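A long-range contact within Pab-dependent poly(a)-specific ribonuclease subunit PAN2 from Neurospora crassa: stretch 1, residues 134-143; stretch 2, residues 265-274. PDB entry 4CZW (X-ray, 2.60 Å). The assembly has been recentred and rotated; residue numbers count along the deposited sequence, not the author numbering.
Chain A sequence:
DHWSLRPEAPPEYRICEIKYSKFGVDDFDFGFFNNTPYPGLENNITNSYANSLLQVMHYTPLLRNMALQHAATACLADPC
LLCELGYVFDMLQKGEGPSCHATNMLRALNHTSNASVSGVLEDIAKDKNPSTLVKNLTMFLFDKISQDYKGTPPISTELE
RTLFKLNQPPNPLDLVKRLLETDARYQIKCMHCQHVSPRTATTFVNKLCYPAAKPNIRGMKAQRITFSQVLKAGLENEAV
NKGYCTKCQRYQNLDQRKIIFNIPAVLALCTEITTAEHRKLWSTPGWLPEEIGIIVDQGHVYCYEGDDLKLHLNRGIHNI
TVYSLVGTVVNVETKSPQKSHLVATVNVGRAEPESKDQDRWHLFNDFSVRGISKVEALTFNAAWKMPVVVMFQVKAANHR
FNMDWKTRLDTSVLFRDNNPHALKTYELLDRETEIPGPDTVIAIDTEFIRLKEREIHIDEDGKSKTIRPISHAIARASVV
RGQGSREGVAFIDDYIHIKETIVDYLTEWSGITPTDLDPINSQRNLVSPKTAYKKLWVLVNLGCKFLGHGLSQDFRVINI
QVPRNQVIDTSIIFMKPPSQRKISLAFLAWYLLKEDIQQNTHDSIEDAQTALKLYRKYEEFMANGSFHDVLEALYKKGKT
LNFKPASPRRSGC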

# COMPACT_ATOMS: atom_id res chain seq x y z
N VAL A 134 -4.87 10.07 10.38
CA VAL A 134 -5.30 8.83 9.75
C VAL A 134 -6.81 8.85 9.47
O VAL A 134 -7.29 8.15 8.59
CB VAL A 134 -4.94 7.60 10.62
CG1 VAL A 134 -5.82 7.52 11.85
CG2 VAL A 134 -5.05 6.32 9.80
N LYS A 135 -7.54 9.68 10.22
CA LYS A 135 -8.95 9.89 9.96
C LYS A 135 -9.13 10.61 8.63
O LYS A 135 -9.92 10.19 7.78
CB LYS A 135 -9.61 10.70 11.08
CG LYS A 135 -9.98 9.90 12.30
CD LYS A 135 -10.50 10.79 13.41
CE LYS A 135 -10.81 10.00 14.66
NZ LYS A 135 -11.23 10.89 15.78
N ASN A 136 -8.39 11.70 8.47
CA ASN A 136 -8.42 12.49 7.25
C ASN A 136 -7.94 11.68 6.05
O ASN A 136 -8.52 11.76 4.97
CB ASN A 136 -7.58 13.75 7.41
CG ASN A 136 -8.13 14.70 8.45
OD1 ASN A 136 -9.34 14.74 8.70
ND2 ASN A 136 -7.25 15.48 9.08
N LEU A 137 -6.89 10.90 6.26
CA LEU A 137 -6.32 10.09 5.19
C LEU A 137 -7.29 9.02 4.71
O LEU A 137 -7.39 8.75 3.52
CB LEU A 137 -5.01 9.43 5.64
CG LEU A 137 -4.32 8.57 4.59
CD1 LEU A 137 -3.86 9.43 3.41
CD2 LEU A 137 -3.15 7.83 5.21
N THR A 138 -8.01 8.42 5.66
CA THR A 138 -9.00 7.40 5.34
C THR A 138 -10.08 7.98 4.43
O THR A 138 -10.50 7.34 3.46
CB THR A 138 -9.66 6.83 6.61
OG1 THR A 138 -8.65 6.36 7.51
CG2 THR A 138 -10.61 5.69 6.27
N MSE A 139 -10.51 9.20 4.73
CA MSE A 139 -11.49 9.89 3.91
C MSE A 139 -10.86 10.36 2.60
O MSE A 139 -11.48 10.30 1.54
CB MSE A 139 -12.08 11.08 4.67
CG MSE A 139 -12.89 10.68 5.90
SE MSE A 139 -13.67 12.20 6.84
CE MSE A 139 -12.05 13.02 7.54
N PHE A 140 -9.61 10.83 2.68
CA PHE A 140 -8.89 11.33 1.52
C PHE A 140 -8.61 10.22 0.52
O PHE A 140 -8.79 10.39 -0.69
CB PHE A 140 -7.58 12.00 1.94
CG PHE A 140 -6.85 12.67 0.82
CD1 PHE A 140 -7.22 13.93 0.39
CD2 PHE A 140 -5.77 12.05 0.21
CE1 PHE A 140 -6.55 14.56 -0.64
CE2 PHE A 140 -5.09 12.68 -0.82
CZ PHE A 140 -5.48 13.93 -1.25
N LEU A 141 -8.16 9.07 1.02
CA LEU A 141 -7.84 7.93 0.16
C LEU A 141 -9.07 7.36 -0.53
O LEU A 141 -9.07 7.16 -1.74
CB LEU A 141 -7.13 6.84 0.96
CG LEU A 141 -5.62 7.00 1.12
CD1 LEU A 141 -5.03 5.82 1.88
CD2 LEU A 141 -4.95 7.14 -0.24
N PHE A 142 -10.11 7.09 0.25
CA PHE A 142 -11.35 6.52 -0.28
C PHE A 142 -11.95 7.40 -1.38
O PHE A 142 -12.55 6.90 -2.32
CB PHE A 142 -12.37 6.31 0.84
CG PHE A 142 -12.28 4.97 1.49
CD1 PHE A 142 -11.14 4.59 2.18
CD2 PHE A 142 -13.34 4.08 1.43
CE1 PHE A 142 -11.06 3.35 2.78
CE2 PHE A 142 -13.27 2.84 2.03
CZ PHE A 142 -12.12 2.47 2.71
N ASP A 143 -11.77 8.71 -1.25
CA ASP A 143 -12.26 9.65 -2.25
C ASP A 143 -11.39 9.63 -3.50
O ASP A 143 -11.89 9.59 -4.62
CB ASP A 143 -12.32 11.07 -1.67
CG ASP A 143 -12.82 12.09 -2.68
OD1 ASP A 143 -13.64 11.72 -3.54
OD2 ASP A 143 -12.39 13.26 -2.61
N ALA A 265 -20.09 -2.01 0.24
CA ALA A 265 -19.56 -3.35 0.46
C ALA A 265 -18.39 -3.29 1.43
O ALA A 265 -18.17 -4.22 2.22
CB ALA A 265 -19.14 -3.99 -0.85
N VAL A 266 -17.64 -2.20 1.37
CA VAL A 266 -16.56 -1.94 2.32
C VAL A 266 -16.99 -0.83 3.27
O VAL A 266 -17.21 0.31 2.85
CB VAL A 266 -15.25 -1.54 1.61
CG1 VAL A 266 -14.19 -1.17 2.63
CG2 VAL A 266 -14.77 -2.67 0.72
N LEU A 267 -17.10 -1.16 4.55
CA LEU A 267 -17.61 -0.21 5.54
C LEU A 267 -16.51 0.34 6.43
O LEU A 267 -16.15 -0.26 7.44
CB LEU A 267 -18.69 -0.88 6.39
CG LEU A 267 -19.48 0.02 7.35
CD1 LEU A 267 -20.23 1.09 6.57
CD2 LEU A 267 -20.43 -0.80 8.20
N ALA A 268 -15.98 1.51 6.06
CA ALA A 268 -14.98 2.19 6.87
C ALA A 268 -15.65 3.11 7.89
O ALA A 268 -16.55 3.87 7.54
CB ALA A 268 -14.03 2.98 5.98
N LEU A 269 -15.21 3.03 9.14
CA LEU A 269 -15.86 3.78 10.21
C LEU A 269 -14.87 4.56 11.08
O LEU A 269 -13.87 4.01 11.55
CB LEU A 269 -16.66 2.82 11.10
CG LEU A 269 -17.77 2.01 10.42
CD1 LEU A 269 -18.38 1.03 11.40
CD2 LEU A 269 -18.83 2.94 9.85
N CYS A 270 -15.15 5.84 11.28
CA CYS A 270 -14.38 6.67 12.20
C CYS A 270 -15.06 6.71 13.56
O CYS A 270 -16.24 7.03 13.66
CB CYS A 270 -14.20 8.08 11.64
SG CYS A 270 -13.10 8.19 10.21
N THR A 271 -14.31 6.38 14.60
CA THR A 271 -14.87 6.25 15.95
C THR A 271 -15.28 7.60 16.55
O THR A 271 -16.25 7.67 17.30
CB THR A 271 -13.88 5.56 16.90
OG1 THR A 271 -12.65 6.29 16.91
CG2 THR A 271 -13.62 4.13 16.45
N GLU A 272 -14.53 8.64 16.21
CA GLU A 272 -14.79 10.00 16.70
C GLU A 272 -14.83 10.06 18.23
O GLU A 272 -15.71 10.70 18.81
CB GLU A 272 -16.10 10.53 16.12
CG GLU A 272 -16.13 10.57 14.60
CD GLU A 272 -15.04 11.45 14.02
OE1 GLU A 272 -15.27 12.67 13.88
OE2 GLU A 272 -13.96 10.92 13.69
N ILE A 273 -13.88 9.41 18.88
CA ILE A 273 -13.77 9.43 20.33
C ILE A 273 -13.20 10.76 20.81
O ILE A 273 -12.06 11.10 20.49
CB ILE A 273 -12.89 8.28 20.85
CG1 ILE A 273 -13.47 6.93 20.42
CG2 ILE A 273 -12.76 8.35 22.36
CD1 ILE A 273 -12.60 5.75 20.79
N THR A 274 -13.99 11.51 21.56
CA THR A 274 -13.58 12.85 21.99
C THR A 274 -13.60 13.04 23.50
O THR A 274 -12.75 13.72 24.06
CB THR A 274 -14.48 13.93 21.35
OG1 THR A 274 -15.85 13.66 21.66
CG2 THR A 274 -14.30 13.96 19.84

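Residues 266-270 form a strand that runs nearly antiparallel to helix 134-143: the angle between their N-to-C directions is 151° and the axes approach to 9.7 Å. Walking up the strand therefore means walking down the helix, from Phe142 to Lys135. The strand alternates, with the CA-to-CB bonds of Val266, Ala268 and Cys270 pointing toward the helix and those of Leu267 and Leu269 pointing away, so every second residue can make contact.

Val266 meets the aromatic ring of Phe142 at its edge, near the ring plane, with CG1 4.2 Å from Phe142 CE2. Two residues on, Ala268 presents its single methyl group to two helix residues. Its CB lies 3.8 Å from Phe142 CZ, an apolar contact with an oblique approach to the ring, and 4.4 Å from Thr138 CG2. Thr138 can offer this methyl while its hydroxyl is engaged within the helix: OG1 donates a very short hydrogen bond of 2.5 Å to Val134 O, the same carbonyl oxygen that accepts Thr138 N at 3.0 Å.

At Cys270 the backbones draw closer, its CA lying 6.7 Å from Lys135 CA, against 8.1 Å between the CA atoms of Ala268 and Thr138. The sulfur packs against the aliphatic part of the lysine, with SG 4.1 Å from Lys135 CG. From there chi2 to chi4 of Lys135 are all t, and this extended chain carries its amine past the strand to the loop.

Glu272, with phi/psi of 56/44, has a CA-to-CB bond directed sideways, yet its end comes nearer to the helix. OE2 forms a salt bridge with Lys135 NZ at 3.4 Å, and the accompanying hydrogen bond is weak. Overall the contact is modest, burying 336 Å² summed over both sides.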